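Local coordinates for penicillin-binding protein activator LpoB (Escherichia coli, PDB 4Q6Z), which probably regulates peptidoglycan synthesis as an outer-membrane lipoprotein that interacts with penicillin-binding protein 1B and is thought to be needed for that enzyme's function, at residues A[5-10]-A[42-47]. Numbering follows the deposited sequence.
Sequences GAMQPM and AEATET
Thr47, which meets the thioether of Met7, has its backbone fixed by the helical bond from its N to Glu43 O, at 3.1 Å. Its OG1, placed beside its own backbone N and anti to its own carbonyl carbon, also faces the Glu43 carbonyl, but the modelled separation is too short to be trusted in detail at 2.8 Å resolution. Across the contact, Met7 SD approaches Thr47 CB at 4.1 Å, and the two side chains cross at roughly a right angle. The methionine gets there by an extended chain: CG lies anti to the carbonyl carbon (chi1 -75°), and chi2 of 175° and chi3 of 169° carry CE straight outward. That length spans helices whose nearest alpha carbons, Met7 CA and Thr47 CA, are 8.1 Å apart. At its end, CE rests 3.4 Å from Ala44 O and 4.3 Å from Ala44 CB, a van der Waals contact one helical turn before Thr47. In this C-terminal domain of LpoB, helix 41-53 links the neighbouring parallel strands 25-35 and 59-60 as a beta-alpha-beta crossover, and Met7 joins it to the N-terminal helix 3-15. Shortening Met7 to an alanine would probably open a gap between the helices and leave Ala44 and Thr47 without their apolar partner from segment 5-10. The Met7 side chain also touches Leu113 and Met115 of strand 111-119, so it packs against sheet and helix together. Helix 3-15 makes further contacts nearby, Trp3 with Ala44 and Asn4 with Thr47.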
loop_
_atom_site.group_PDB
_atom_site.type_symbol
_atom_site.label_atom_id
_atom_site.label_comp_id
_atom_site.label_asym_id
_atom_site.label_seq_id
_atom_site.Cartn_x
_atom_site.Cartn_y
_atom_site.Cartn_z
ATOM N N GLY A 5 0.544 -12.501 9.125
ATOM C CA GLY A 5 0.789 -13.827 8.574
ATOM C C GLY A 5 0.301 -13.949 7.154
ATOM O O GLY A 5 0.741 -14.837 6.435
ATOM N N ALA A 6 -0.627 -13.070 6.769
ATOM C CA ALA A 6 -1.022 -12.891 5.356
ATOM C C ALA A 6 -0.079 -11.987 4.551
ATOM O O ALA A 6 0.133 -12.204 3.360
ATOM C CB ALA A 6 -2.435 -12.359 5.272
ATOM N N MET A 7 0.495 -10.995 5.220
ATOM C CA MET A 7 1.223 -9.918 4.553
ATOM C C MET A 7 2.669 -10.296 4.297
ATOM O O MET A 7 3.178 -10.067 3.205
ATOM C CB MET A 7 1.155 -8.635 5.375
ATOM C CG MET A 7 -0.199 -7.957 5.280
ATOM S SD MET A 7 -0.381 -6.510 6.341
ATOM C CE MET A 7 -1.901 -5.793 5.757
ATOM N N GLN A 8 3.323 -10.880 5.299
ATOM C CA GLN A 8 4.735 -11.314 5.160
ATOM C C GLN A 8 4.991 -12.193 3.928
ATOM O O GLN A 8 5.977 -11.978 3.221
ATOM C CB GLN A 8 5.232 -12.069 6.413
ATOM C CG GLN A 8 5.608 -11.183 7.588
ATOM C CD GLN A 8 6.845 -10.335 7.335
ATOM O OE1 GLN A 8 7.528 -10.473 6.319
ATOM N NE2 GLN A 8 7.130 -9.436 8.261
ATOM N N PRO A 9 4.134 -13.212 3.696
ATOM C CA PRO A 9 4.283 -14.007 2.465
ATOM C C PRO A 9 4.082 -13.176 1.206
ATOM O O PRO A 9 4.764 -13.410 0.224
ATOM C CB PRO A 9 3.180 -15.080 2.561
ATOM C CG PRO A 9 2.458 -14.858 3.839
ATOM C CD PRO A 9 3.109 -13.753 4.611
ATOM N N MET A 10 3.148 -12.230 1.247
ATOM C CA MET A 10 2.839 -11.390 0.086
ATOM C C MET A 10 3.935 -10.384 -0.239
ATOM O O MET A 10 4.307 -10.234 -1.397
ATOM C CB MET A 10 1.521 -10.641 0.285
ATOM C CG MET A 10 0.310 -11.507 0.009
ATOM S SD MET A 10 -1.196 -10.539 -0.187
ATOM C CE MET A 10 -1.819 -10.941 1.430
ATOM N N ALA A 42 -6.591 0.933 9.951
ATOM C CA ALA A 42 -5.337 1.398 10.525
ATOM C C ALA A 42 -4.460 0.262 11.067
ATOM O O ALA A 42 -3.222 0.323 10.935
ATOM C CB ALA A 42 -5.599 2.427 11.604
ATOM N N GLU A 43 -5.066 -0.746 11.698
ATOM C CA GLU A 43 -4.270 -1.882 12.232
ATOM C C GLU A 43 -3.615 -2.624 11.065
ATOM O O GLU A 43 -2.415 -2.911 11.083
ATOM C CB GLU A 43 -5.096 -2.822 13.134
ATOM C CG GLU A 43 -5.724 -2.127 14.354
ATOM C CD GLU A 43 -4.780 -2.040 15.562
ATOM O OE1 GLU A 43 -3.545 -1.945 15.363
ATOM O OE2 GLU A 43 -5.271 -2.045 16.718
ATOM N N ALA A 44 -4.407 -2.850 10.021
ATOM C CA ALA A 44 -3.915 -3.440 8.786
ATOM C C ALA A 44 -2.802 -2.591 8.159
ATOM O O ALA A 44 -1.718 -3.097 7.848
ATOM C CB ALA A 44 -5.059 -3.635 7.804
ATOM N N THR A 45 -3.075 -1.303 7.979
ATOM C CA THR A 45 -2.080 -0.387 7.396
ATOM C C THR A 45 -0.761 -0.421 8.160
ATOM O O THR A 45 0.292 -0.627 7.556
ATOM C CB THR A 45 -2.578 1.066 7.314
ATOM O OG1 THR A 45 -3.915 1.091 6.828
ATOM C CG2 THR A 45 -1.718 1.858 6.362
ATOM N N GLU A 46 -0.808 -0.229 9.476
ATOM C CA GLU A 46 0.425 -0.168 10.247
ATOM C C GLU A 46 1.233 -1.460 10.092
ATOM O O GLU A 46 2.462 -1.429 9.898
ATOM C CB GLU A 46 0.108 0.139 11.717
ATOM C CG GLU A 46 1.312 0.203 12.694
ATOM C CD GLU A 46 2.503 1.032 12.183
ATOM O OE1 GLU A 46 2.323 2.235 11.867
ATOM O OE2 GLU A 46 3.634 0.479 12.099
ATOM N N THR A 47 0.547 -2.591 10.163
ATOM C CA THR A 47 1.212 -3.892 10.031
ATOM C C THR A 47 1.934 -3.987 8.689
ATOM O O THR A 47 3.057 -4.506 8.593
ATOM C CB THR A 47 0.198 -5.044 10.149
ATOM O OG1 THR A 47 -0.822 -4.677 11.083
ATOM C CG2 THR A 47 0.868 -6.297 10.634
#